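Long-range contacts in elongation factor 1-gamma 1 (Saccharomyces cerevisiae, PDB 1NHY), which is a subunit of the eukaryotic elongation factor 1 complex in protein synthesis, probably has a role in anchoring that complex, and is represented here by its N-terminal GST-like domain: residues Arg11-Trp15 / Lys47-Ala51; Ser101-Ser105 / Val164-Ile168; Leu107-Ile111 / Ile168-Tyr172; Gln110-Thr114 / Ala132-Val136; Thr114-Lys119 / Arg171-Leu176. All blocks are in the same frame, centred on the assembly; numbering follows the deposited sequence.

Contact 1 of 5, residues Arg11-Trp15 / Lys47-Ala51; sequences RIRTW and KKVPA. With SO4 (sulfate ion), chain B.
Arg13 lays its guanidinium over the backbone carbonyl of Val49, whose O stands 3.0 Å above the centre of the group's plane. The separation from Arg13 NE to Val49 O is 3.1 Å, but the angle is too poor for a hydrogen bond, so the carbonyl meets the face of the group, probably held by charge attraction and not by an N-H. Nearer the backbone, Arg13 CD packs on Pro50 CD at 3.8 Å, and Pro50 CG reaches Arg13 O at 3.4 Å. Thr14 continues the line, its OG1 meeting Val49 CG1 at 3.6 Å. Arg13 gets to the carbonyl because its chain is extended from CG to NE after leaving CA between the backbone N and the carbonyl carbon (chi1 66°). The peptide bond before Pro50 is cis. A cis-proline just ahead of the strand that runs antiparallel to the first strand is a hallmark of the thioredoxin-like fold, and in glutathione S-transferases the same loop lines the glutathione site; here it faces the first turn of helix 12-24. Beside the guanidinium, Lys48 NZ comes within 3.7 Å of Arg13 NH1, two like charges, while Glu62 offers the lysine a long, weak ion pair. Further out, the sulfate, probably from the crystallisation liquor, takes a weak hydrogen bond from Ile12 N to its O1 (3.3 Å). Behind the loop, Phe40 of helix 37-43 touches Val49.

Contact 2 of 5, residues Ser101-Ser105 / Val164-Ile168; sequences SLANS and VAASI
Ala103 and Ala165 bring their CA atoms within 5.1 Å where helices 90-107 and 160-175 run side by side. The short axes approach to 8.8 Å and their N-to-C directions differ by 28°, a nearly parallel pairing. Helix 90-107 widens into a pi-like turn at residues 103-105. At the crossing, the methyl groups of the two alanines meet, Ala103 CB lying 3.6 Å from Ala165 CB; their small size matches the short CA separation. One turn on, Ile168 reaches across with the end of its longer branch: CD1 lies 3.8 Å from Ala103 CB and close to the peptide joining Ala103 to Asn104. That branch starts anti to the carbonyl carbon (chi1 -70°) and then runs out extended, which carries CD1 to the neighbouring backbone. At the margin, Asn104 crosses Val164 at a slant, with ND2 3.9 Å from CG1. Ser167 turns its hydroxyl back to its own helix: OG donates to Val164 O at 2.6 Å, in the carbonyl plane and on a lone pair, and the same oxygen accepts Ile168 N. Phe143 of helix 126-147 touches both alanines, and Trp191 of helix 186-197 also touches Ala165, placing the pair inside the all-helical C-terminal part of the GST fold. With apolar groups at its centre and the Ser167 hydroxyl bonded within its own helix, the interface probably relies on van der Waals packing.

Contact 3 of 5, residues Leu107-Ile111 / Ile168-Tyr172; sequences LCIQI and IFTRY
Tyr172 OH donates a hydrogen bond to Leu107 O at 2.9 Å, the one polar bond between the two segments. It meets the carbonyl nearly end-on, the donor tilted 19° from the carbonyl plane. Ile111 N is also near, 3.2 Å from Tyr172 OH, but the angle is too poor for a bond. Leu107 serves both aromatic rings. Its CD2 sits over the centre of the Phe169 ring, 3.7 Å from the centroid and 14° off the normal, a CH-pi contact; with CG anti to the backbone N (chi1 177°), the two methyls are shared between the aromatic side chains, CD1 going to Tyr172 CE2 at 3.7 Å. Aliphatic packing completes the set: Ile111 CG1 approaches Tyr172 CE2 at 3.5 Å, while Ile168 CG2 touches Leu107 CD2 at 3.8 Å and Cys108 CB at 3.9 Å. Phe143 meets Phe169 edge-to-face, and Ile139 backs Leu107, both from helix 126-147. A tyrosine on helix 160-175 thus holds the carbonyl at the end of helix 90-107, where the chain passes into irregular turns, within the helical bundle of a GST C-terminal domain.

Contact 4 of 5, residues Gln110-Thr114 / Ala132-Val136; sequences QIANT and AMDAV
Gln110 O is gripped by two donors of its own segment, Asn113 N at 2.6 Å and Thr114 OG1 at 3.0 Å, which reach it from opposite faces of the carbonyl plane. The hydroxyl stands 47° out of that plane. These bonds close the compact turn that links helix 90-107 to helix 115-118 in the GST-like C-terminal bundle, and the turn rests against helix 126-147. The hydroxyl bond goes with the rotation of Thr114: OG1 lies between the backbone N and the carbonyl carbon (chi1 64°), while CG2 faces the helix and packs on Ala132 CB at 3.6 Å. Beside it, the Ala132 CB methyl meets Asn113 CB at 3.3 Å. Gln110 spreads along the same helix, bent at chi2 (-45°). Its CB touches Val136 CG2 at 3.3 Å, and its amide lies along two alanine methyls, with OE1 3.6 Å from Ala135 CB and NE2 on the Ala132 side. The amide's polar tie is a weak hydrogen bond from NE2 to Asn113 OD1. Asn113 in turn gives its ND2 to Ala112 O with the acceptor in the amide plane, although the donor stands above the plane of that carbonyl. The helix meets the turn with alanines at 132 and 135, consistent with the 5.7 Å between Asn113 CA and Ala132 CA. Tyr172 of helix 160-175 touches Gln110, Thr114 and Val136, and Leu176 touches Thr114 and Met133, a selenomethionine in this crystal. At that margin, Met133 SE comes to 4.2 Å from Thr114 CG2.

Contact 5 of 5, residues Thr114-Lys119 / Arg171-Leu176; sequences TIVPLK and RYFESL
Arg171, the first residue of segment 171-176, offers its backbone: Ile115 CG1 comes to 4.1 Å from Arg171 O. Its guanidinium leads away to a sulfate, probably from the crystallisation liquor, with which NH1 forms a salt bridge, while Glu174 pairs with NE through charge alone, at long range. At Tyr172 the ring takes Ile115 CD1 at 3.6 Å from CE1, approaching obliquely; the tyrosine hydroxyl is bonded to Leu107 O. Tyr172 O collects both Ser175 N and Leu176 N, the latter at 2.7 Å, as helix 160-175 comes to its end. Here the short helix 115-118 leans on the end of helix 160-175, two elements of the all-helical C-terminal part of a glutathione S-transferase fold. Ser175 follows with CB 4.2 Å from Ile115 CG1. Its OG makes a weak bond to Arg171 O, and Lys119 NZ stops 3.9 Å from that OG. Leu176 ends the segment and spreads its two methyls: CD1 meets Ile115 CD1 at 3.4 Å, and CD2 meets Leu118 CD1 at 3.5 Å. Ile115 reaches both Tyr172 and Leu176 because CG1 is anti to the carbonyl carbon (chi1 -78°) and chi2 then folds to 63°. Thr114 OG1, bonded to Gln110 O, rests 3.7 Å from Leu176 CD1. From beyond, Met133 of helix 126-147 touches Leu176, and Tyr124 touches Leu118.

Contact 1 lies in the thioredoxin-like N-terminal part and comes first along the chain, its centre about 15 to 22 Å from the others; contacts 2 to 5 all belong to the helical C-terminal part. Helix 160-175 joins contacts 2, 3 and 5, with Ile168 shared by 2 and 3, and Arg171 and Tyr172 by 3 and 5. Their centres step along it, about 7 Å from contact 2 to 3 and about 8 Å from 3 to 5; the segments of 2 and 5 alternate in sequence. Contact 4 brings in helix 126-147, sharing Gln110 and Ile111 with contact 3 and Thr114 with contact 5. Contact 1 meets helix 160-175 through Ile12, so that helix connects the domain's two halves.

Contact 1 of 5, residues Arg11-Trp15 / Lys47-Ala51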
# COMPACT_ATOMS: atom_id res chain seq x y z
N ARG A 11 1.72 -10.14 2.25
CA ARG A 11 2.38 -9.11 3.03
C ARG A 11 1.79 -7.84 2.46
O ARG A 11 1.45 -7.80 1.27
CB ARG A 11 3.90 -9.13 2.80
CG ARG A 11 4.70 -9.49 4.04
CD ARG A 11 6.19 -9.65 3.74
NE ARG A 11 6.88 -10.40 4.80
CZ ARG A 11 8.07 -10.98 4.66
NH1 ARG A 11 8.74 -10.91 3.51
NH2 ARG A 11 8.59 -11.65 5.68
N ILE A 12 1.66 -6.82 3.28
CA ILE A 12 1.09 -5.57 2.81
C ILE A 12 1.60 -5.13 1.43
O ILE A 12 0.81 -4.76 0.55
CB ILE A 12 1.33 -4.46 3.84
CG1 ILE A 12 0.38 -4.64 5.00
CG2 ILE A 12 1.06 -3.10 3.23
CD1 ILE A 12 -1.06 -4.41 4.62
N ARG A 13 2.92 -5.20 1.21
CA ARG A 13 3.50 -4.79 -0.07
C ARG A 13 2.98 -5.60 -1.25
O ARG A 13 3.20 -5.26 -2.41
CB ARG A 13 5.03 -4.86 -0.02
CG ARG A 13 5.58 -6.25 0.13
CD ARG A 13 7.09 -6.24 0.29
NE ARG A 13 7.53 -7.52 0.85
CZ ARG A 13 8.80 -7.83 1.13
NH1 ARG A 13 9.78 -6.96 0.89
NH2 ARG A 13 9.09 -9.03 1.63
N THR A 14 2.26 -6.68 -0.96
CA THR A 14 1.72 -7.52 -2.00
C THR A 14 0.26 -7.25 -2.28
O THR A 14 -0.26 -7.59 -3.34
CB THR A 14 1.86 -8.98 -1.62
OG1 THR A 14 3.22 -9.37 -1.76
CG2 THR A 14 0.99 -9.84 -2.50
N TRP A 15 -0.41 -6.62 -1.33
CA TRP A 15 -1.82 -6.36 -1.49
C TRP A 15 -2.20 -5.66 -2.79
O TRP A 15 -2.96 -6.22 -3.59
CB TRP A 15 -2.31 -5.57 -0.28
CG TRP A 15 -2.29 -6.37 1.00
CD1 TRP A 15 -1.56 -7.50 1.27
CD2 TRP A 15 -2.99 -6.06 2.21
NE1 TRP A 15 -1.77 -7.92 2.56
CE2 TRP A 15 -2.64 -7.05 3.16
CE3 TRP A 15 -3.88 -5.04 2.58
CZ2 TRP A 15 -3.15 -7.04 4.45
CZ3 TRP A 15 -4.39 -5.04 3.87
CH2 TRP A 15 -4.03 -6.03 4.79
N LYS A 47 14.96 -14.78 -3.84
CA LYS A 47 13.72 -15.18 -3.17
C LYS A 47 13.03 -14.01 -2.45
O LYS A 47 12.63 -14.14 -1.29
CB LYS A 47 14.00 -16.30 -2.16
CG LYS A 47 14.60 -17.55 -2.76
CD LYS A 47 14.87 -18.59 -1.69
CE LYS A 47 15.44 -19.86 -2.32
NZ LYS A 47 15.49 -21.04 -1.39
N LYS A 48 12.88 -12.88 -3.13
CA LYS A 48 12.25 -11.70 -2.57
C LYS A 48 10.88 -11.48 -3.23
O LYS A 48 10.65 -11.90 -4.37
CB LYS A 48 13.16 -10.49 -2.77
CG LYS A 48 12.50 -9.15 -2.48
CD LYS A 48 12.95 -8.06 -3.48
CE LYS A 48 12.04 -6.82 -3.41
NZ LYS A 48 11.93 -6.26 -2.02
N VAL A 49 9.98 -10.80 -2.54
CA VAL A 49 8.65 -10.55 -3.07
C VAL A 49 8.24 -9.09 -2.84
O VAL A 49 8.71 -8.47 -1.89
CB VAL A 49 7.68 -11.55 -2.39
CG1 VAL A 49 6.49 -10.84 -1.83
CG2 VAL A 49 7.28 -12.62 -3.39
N PRO A 50 7.38 -8.51 -3.71
CA PRO A 50 6.72 -9.02 -4.92
C PRO A 50 7.71 -9.28 -6.05
O PRO A 50 8.72 -8.58 -6.21
CB PRO A 50 5.75 -7.90 -5.28
CG PRO A 50 5.48 -7.26 -3.98
CD PRO A 50 6.83 -7.19 -3.38
N ALA A 51 7.39 -10.29 -6.85
CA ALA A 51 8.22 -10.70 -7.96
C ALA A 51 7.32 -10.96 -9.17
O ALA A 51 6.36 -11.73 -9.10
CB ALA A 51 8.95 -11.96 -7.58
S SO4 B . 3.82 -6.92 6.93
O1 SO4 B . 4.09 -6.46 5.55
O2 SO4 B . 5.00 -7.65 7.44
O3 SO4 B . 3.54 -5.75 7.81
O4 SO4 B . 2.65 -7.82 6.92

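Contact 2 of 5, residues Ser101-Ser105 / Val164-Ile168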
# COMPACT_ATOMS: atom_id res chain seq x y z
N SER A 101 4.41 9.26 -2.90
CA SER A 101 5.66 9.39 -2.17
C SER A 101 5.53 9.67 -0.66
O SER A 101 6.22 9.04 0.14
CB SER A 101 6.50 10.48 -2.82
OG SER A 101 7.66 10.74 -2.07
N LEU A 102 4.68 10.62 -0.29
CA LEU A 102 4.46 10.96 1.12
C LEU A 102 4.13 9.72 1.94
O LEU A 102 4.54 9.57 3.09
CB LEU A 102 3.29 11.92 1.24
CG LEU A 102 3.64 13.37 0.95
CD1 LEU A 102 2.37 14.17 0.70
CD2 LEU A 102 4.43 13.90 2.13
N ALA A 103 3.35 8.83 1.32
CA ALA A 103 2.93 7.61 1.97
C ALA A 103 4.07 6.62 1.98
O ALA A 103 4.54 6.20 3.04
CB ALA A 103 1.76 7.03 1.22
N ASN A 104 4.51 6.26 0.78
CA ASN A 104 5.57 5.29 0.59
C ASN A 104 6.87 5.62 1.31
O ASN A 104 7.69 4.74 1.56
CB ASN A 104 5.85 5.13 -0.88
CG ASN A 104 6.01 3.69 -1.25
OD1 ASN A 104 6.70 2.93 -0.57
ND2 ASN A 104 5.37 3.29 -2.35
N SER A 105 7.06 6.89 1.62
CA SER A 105 8.25 7.32 2.32
C SER A 105 7.85 7.93 3.65
O SER A 105 7.74 7.23 4.65
CB SER A 105 9.00 8.35 1.49
OG SER A 105 9.16 7.88 0.17
N VAL A 164 -2.02 2.68 -2.67
CA VAL A 164 -0.82 2.45 -1.88
C VAL A 164 -0.92 3.08 -0.51
O VAL A 164 -0.77 2.39 0.50
CB VAL A 164 0.39 3.01 -2.60
CG1 VAL A 164 1.58 3.07 -1.65
CG2 VAL A 164 0.69 2.12 -3.80
N ALA A 165 -1.15 4.38 -0.47
CA ALA A 165 -1.28 5.05 0.81
C ALA A 165 -2.24 4.28 1.72
O ALA A 165 -2.08 4.26 2.94
CB ALA A 165 -1.76 6.48 0.60
N ALA A 166 -3.25 3.63 1.14
CA ALA A 166 -4.20 2.87 1.96
C ALA A 166 -3.54 1.67 2.59
O ALA A 166 -3.75 1.38 3.77
CB ALA A 166 -5.39 2.42 1.12
N SER A 167 -2.74 0.96 1.80
CA SER A 167 -2.04 -0.22 2.29
C SER A 167 -1.07 0.15 3.40
O SER A 167 -0.93 -0.57 4.38
CB SER A 167 -1.28 -0.89 1.15
OG SER A 167 -0.15 -0.12 0.79
N ILE A 168 -0.40 1.28 3.26
CA ILE A 168 0.54 1.67 4.28
C ILE A 168 -0.15 1.95 5.61
O ILE A 168 0.24 1.41 6.66
CB ILE A 168 1.35 2.88 3.80
CG1 ILE A 168 2.29 2.40 2.69
CG2 ILE A 168 2.13 3.52 4.96
CD1 ILE A 168 2.92 3.49 1.88

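Contact 3 of 5, residues Leu107-Ile111 / Ile168-Tyr172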
# COMPACT_ATOMS: atom_id res chain seq x y z
N LEU A 107 5.43 8.45 5.55
CA LEU A 107 4.66 7.72 6.53
C LEU A 107 5.11 6.29 6.79
O LEU A 107 5.20 5.85 7.93
CB LEU A 107 3.19 7.72 6.10
CG LEU A 107 2.20 6.94 6.95
CD1 LEU A 107 2.04 7.59 8.32
CD2 LEU A 107 0.88 6.89 6.22
N CYS A 108 5.40 5.55 5.73
CA CYS A 108 5.83 4.17 5.85
C CYS A 108 7.13 4.04 6.65
O CYS A 108 7.37 3.03 7.31
CB CYS A 108 6.03 3.58 4.46
SG CYS A 108 6.15 1.82 4.42
N ILE A 109 7.97 5.07 6.58
CA ILE A 109 9.25 5.05 7.28
C ILE A 109 9.12 4.74 8.75
O ILE A 109 9.76 3.83 9.26
CB ILE A 109 9.98 6.40 7.22
CG1 ILE A 109 10.25 6.79 5.77
CG2 ILE A 109 11.28 6.29 7.97
CD1 ILE A 109 10.93 5.71 4.99
N GLN A 110 8.27 5.50 9.42
CA GLN A 110 8.06 5.35 10.85
C GLN A 110 7.58 4.01 11.35
O GLN A 110 7.73 3.70 12.52
CB GLN A 110 7.14 6.46 11.34
CG GLN A 110 7.67 7.81 10.92
CD GLN A 110 9.16 7.91 11.17
OE1 GLN A 110 9.87 8.61 10.47
NE2 GLN A 110 9.64 7.21 12.18
N ILE A 111 6.99 3.20 10.48
CA ILE A 111 6.54 1.90 10.94
C ILE A 111 7.68 1.18 11.67
O ILE A 111 7.50 0.67 12.79
CB ILE A 111 6.06 1.04 9.78
CG1 ILE A 111 4.78 1.65 9.19
CG2 ILE A 111 5.81 -0.38 10.25
CD1 ILE A 111 4.31 0.91 7.95
N ILE A 168 -0.40 1.28 3.26
CA ILE A 168 0.54 1.67 4.28
C ILE A 168 -0.15 1.95 5.61
O ILE A 168 0.24 1.41 6.66
CB ILE A 168 1.35 2.88 3.80
CG1 ILE A 168 2.29 2.40 2.69
CG2 ILE A 168 2.13 3.52 4.96
CD1 ILE A 168 2.92 3.49 1.88
N PHE A 169 -1.18 2.78 5.56
CA PHE A 169 -1.95 3.12 6.74
C PHE A 169 -2.40 1.89 7.53
O PHE A 169 -2.43 1.91 8.75
CB PHE A 169 -3.15 3.95 6.34
CG PHE A 169 -2.96 5.41 6.56
CD1 PHE A 169 -2.95 5.92 7.85
CD2 PHE A 169 -2.81 6.29 5.48
CE1 PHE A 169 -2.80 7.29 8.08
CE2 PHE A 169 -2.66 7.67 5.70
CZ PHE A 169 -2.65 8.17 7.00
N THR A 170 -2.74 0.82 6.82
CA THR A 170 -3.19 -0.41 7.46
C THR A 170 -2.53 -0.71 8.82
O THR A 170 -3.15 -0.47 9.86
CB THR A 170 -2.99 -1.56 6.48
OG1 THR A 170 -3.73 -1.25 5.29
CG2 THR A 170 -3.49 -2.86 7.06
N ARG A 171 -1.30 -1.22 8.83
CA ARG A 171 -0.62 -1.53 10.10
C ARG A 171 -0.81 -0.46 11.20
O ARG A 171 -0.84 -0.79 12.38
CB ARG A 171 0.87 -1.75 9.85
CG ARG A 171 1.15 -2.87 8.85
CD ARG A 171 0.72 -4.25 9.37
NE ARG A 171 -0.04 -5.00 8.37
CZ ARG A 171 0.10 -6.30 8.11
NH1 ARG A 171 0.99 -7.02 8.78
NH2 ARG A 171 -0.65 -6.89 7.19
N TYR A 172 -0.91 0.81 10.82
CA TYR A 172 -1.13 1.84 11.83
C TYR A 172 -2.53 1.70 12.44
O TYR A 172 -2.72 1.83 13.65
CB TYR A 172 -0.97 3.22 11.22
CG TYR A 172 0.46 3.66 11.06
CD1 TYR A 172 1.23 4.02 12.16
CD2 TYR A 172 1.04 3.75 9.79
CE1 TYR A 172 2.55 4.47 12.01
CE2 TYR A 172 2.35 4.19 9.63
CZ TYR A 172 3.10 4.55 10.74
OH TYR A 172 4.38 5.01 10.57

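Contact 4 of 5, residues Gln110-Thr114 / Ala132-Val136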
# COMPACT_ATOMS: atom_id res chain seq x y z
N GLN A 110 8.27 5.50 9.42
CA GLN A 110 8.06 5.35 10.85
C GLN A 110 7.58 4.01 11.35
O GLN A 110 7.73 3.70 12.52
CB GLN A 110 7.14 6.46 11.34
CG GLN A 110 7.67 7.81 10.92
CD GLN A 110 9.16 7.91 11.17
OE1 GLN A 110 9.87 8.61 10.47
NE2 GLN A 110 9.64 7.21 12.18
N ILE A 111 6.99 3.20 10.48
CA ILE A 111 6.54 1.90 10.94
C ILE A 111 7.68 1.18 11.67
O ILE A 111 7.50 0.67 12.79
CB ILE A 111 6.06 1.04 9.78
CG1 ILE A 111 4.78 1.65 9.19
CG2 ILE A 111 5.81 -0.38 10.25
CD1 ILE A 111 4.31 0.91 7.95
N ALA A 112 8.85 1.14 11.06
CA ALA A 112 10.01 0.48 11.66
C ALA A 112 10.56 1.25 12.85
O ALA A 112 11.57 0.89 13.45
CB ALA A 112 11.10 0.30 10.61
N ASN A 113 9.90 2.34 13.20
CA ASN A 113 10.34 3.14 14.33
C ASN A 113 9.25 3.20 15.37
O ASN A 113 9.38 3.89 16.38
CB ASN A 113 10.70 4.55 13.89
CG ASN A 113 12.05 4.60 13.24
OD1 ASN A 113 12.54 5.66 12.88
ND2 ASN A 113 12.66 3.43 13.08
N THR A 114 8.17 2.48 15.12
CA THR A 114 7.06 2.46 16.04
C THR A 114 6.45 1.07 16.09
O THR A 114 6.70 0.33 17.03
CB THR A 114 5.98 3.47 15.63
OG1 THR A 114 5.43 3.08 14.37
CG2 THR A 114 6.58 4.86 15.50
N ALA A 132 9.70 9.12 16.99
CA ALA A 132 9.23 8.61 15.71
C ALA A 132 7.77 8.99 15.56
O ALA A 132 7.33 9.44 14.50
CB ALA A 132 9.40 7.09 15.63
N MSE A 133 7.01 8.81 16.64
CA MSE A 133 5.59 9.14 16.63
C MSE A 133 5.32 10.56 16.17
O MSE A 133 4.36 10.81 15.45
CB MSE A 133 5.00 8.94 18.01
CG MSE A 133 4.65 7.51 18.34
SE MSE A 133 3.31 6.80 17.19
CE MSE A 133 1.76 7.85 17.76
N ASP A 134 6.16 11.48 16.62
CA ASP A 134 6.01 12.89 16.26
C ASP A 134 6.07 13.05 14.75
O ASP A 134 5.36 13.88 14.17
CB ASP A 134 7.13 13.71 16.90
CG ASP A 134 7.17 13.56 18.40
OD1 ASP A 134 6.22 14.01 19.08
OD2 ASP A 134 8.16 12.98 18.91
N ALA A 135 6.93 12.24 14.14
CA ALA A 135 7.09 12.22 12.69
C ALA A 135 5.73 11.80 12.14
O ALA A 135 5.14 12.50 11.33
CB ALA A 135 8.15 11.21 12.31
N VAL A 136 5.25 10.64 12.62
CA VAL A 136 3.96 10.09 12.23
C VAL A 136 2.88 11.16 12.31
O VAL A 136 2.11 11.35 11.37
CB VAL A 136 3.57 8.90 13.13
CG1 VAL A 136 2.19 8.41 12.76
CG2 VAL A 136 4.57 7.78 12.97

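Contact 5 of 5, residues Thr114-Lys119 / Arg171-Leu176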
# COMPACT_ATOMS: atom_id res chain seq x y z
N THR A 114 8.17 2.48 15.12
CA THR A 114 7.06 2.46 16.04
C THR A 114 6.45 1.07 16.09
O THR A 114 6.70 0.33 17.03
CB THR A 114 5.98 3.47 15.63
OG1 THR A 114 5.43 3.08 14.37
CG2 THR A 114 6.58 4.86 15.50
N ILE A 115 5.68 0.70 15.08
CA ILE A 115 5.07 -0.62 15.09
C ILE A 115 6.09 -1.69 15.44
O ILE A 115 5.94 -2.37 16.44
CB ILE A 115 4.39 -0.96 13.73
CG1 ILE A 115 3.04 -0.24 13.63
CG2 ILE A 115 4.20 -2.48 13.60
CD1 ILE A 115 3.15 1.27 13.63
N VAL A 116 7.14 -1.83 14.64
CA VAL A 116 8.15 -2.86 14.90
C VAL A 116 8.64 -2.85 16.35
O VAL A 116 8.61 -3.88 17.02
CB VAL A 116 9.38 -2.70 13.97
CG1 VAL A 116 10.27 -3.93 14.08
CG2 VAL A 116 8.93 -2.48 12.53
N PRO A 117 9.10 -1.69 16.87
CA PRO A 117 9.58 -1.60 18.25
C PRO A 117 8.50 -2.02 19.25
O PRO A 117 8.68 -2.98 20.01
CB PRO A 117 9.95 -0.12 18.39
CG PRO A 117 10.37 0.24 17.01
CD PRO A 117 9.30 -0.40 16.17
N LEU A 118 7.38 -1.30 19.25
CA LEU A 118 6.28 -1.61 20.15
C LEU A 118 5.90 -3.07 20.07
O LEU A 118 5.89 -3.77 21.07
CB LEU A 118 5.05 -0.77 19.81
CG LEU A 118 5.24 0.72 20.05
CD1 LEU A 118 4.00 1.46 19.60
CD2 LEU A 118 5.51 0.95 21.52
N LYS A 119 5.58 -3.54 18.87
CA LYS A 119 5.19 -4.93 18.71
C LYS A 119 6.34 -5.83 19.16
O LYS A 119 6.30 -7.05 18.98
CB LYS A 119 4.80 -5.22 17.25
CG LYS A 119 4.14 -6.58 17.07
CD LYS A 119 3.48 -6.72 15.71
CE LYS A 119 2.31 -5.76 15.55
NZ LYS A 119 1.61 -6.00 14.26
N ARG A 171 -1.30 -1.22 8.83
CA ARG A 171 -0.62 -1.53 10.10
C ARG A 171 -0.81 -0.46 11.20
O ARG A 171 -0.84 -0.79 12.38
CB ARG A 171 0.87 -1.75 9.85
CG ARG A 171 1.15 -2.87 8.85
CD ARG A 171 0.72 -4.25 9.37
NE ARG A 171 -0.04 -5.00 8.37
CZ ARG A 171 0.10 -6.30 8.11
NH1 ARG A 171 0.99 -7.02 8.78
NH2 ARG A 171 -0.65 -6.89 7.19
N TYR A 172 -0.91 0.81 10.82
CA TYR A 172 -1.13 1.84 11.83
C TYR A 172 -2.53 1.70 12.44
O TYR A 172 -2.72 1.83 13.65
CB TYR A 172 -0.97 3.22 11.22
CG TYR A 172 0.46 3.66 11.06
CD1 TYR A 172 1.23 4.02 12.16
CD2 TYR A 172 1.04 3.75 9.79
CE1 TYR A 172 2.55 4.47 12.01
CE2 TYR A 172 2.35 4.19 9.63
CZ TYR A 172 3.10 4.55 10.74
OH TYR A 172 4.38 5.01 10.57
N PHE A 173 -3.53 1.43 11.60
CA PHE A 173 -4.89 1.26 12.08
C PHE A 173 -5.01 0.01 12.90
O PHE A 173 -6.05 -0.24 13.49
CB PHE A 173 -5.88 1.20 10.93
CG PHE A 173 -6.23 2.54 10.39
CD1 PHE A 173 -6.78 3.51 11.22
CD2 PHE A 173 -5.97 2.85 9.07
CE1 PHE A 173 -7.05 4.77 10.75
CE2 PHE A 173 -6.24 4.12 8.58
CZ PHE A 173 -6.78 5.09 9.43
N GLU A 174 -3.97 -0.80 12.93
CA GLU A 174 -4.03 -2.03 13.69
C GLU A 174 -3.26 -1.97 14.99
O GLU A 174 -3.52 -2.77 15.89
CB GLU A 174 -3.49 -3.18 12.85
CG GLU A 174 -4.25 -3.36 11.58
CD GLU A 174 -3.91 -4.66 10.87
OE1 GLU A 174 -2.71 -4.87 10.56
OE2 GLU A 174 -4.84 -5.46 10.64
N SER A 175 -2.33 -1.04 15.11
CA SER A 175 -1.54 -0.98 16.32
C SER A 175 -1.46 0.39 16.94
O SER A 175 -1.22 0.51 18.13
CB SER A 175 -0.12 -1.47 16.03
OG SER A 175 -0.13 -2.59 15.17
N LEU A 176 -1.67 1.44 16.16
CA LEU A 176 -1.55 2.76 16.75
C LEU A 176 -2.76 3.67 16.66
O LEU A 176 -2.91 4.57 17.48
CB LEU A 176 -0.35 3.49 16.15
CG LEU A 176 1.01 2.85 16.41
CD1 LEU A 176 2.09 3.68 15.77
CD2 LEU A 176 1.22 2.74 17.90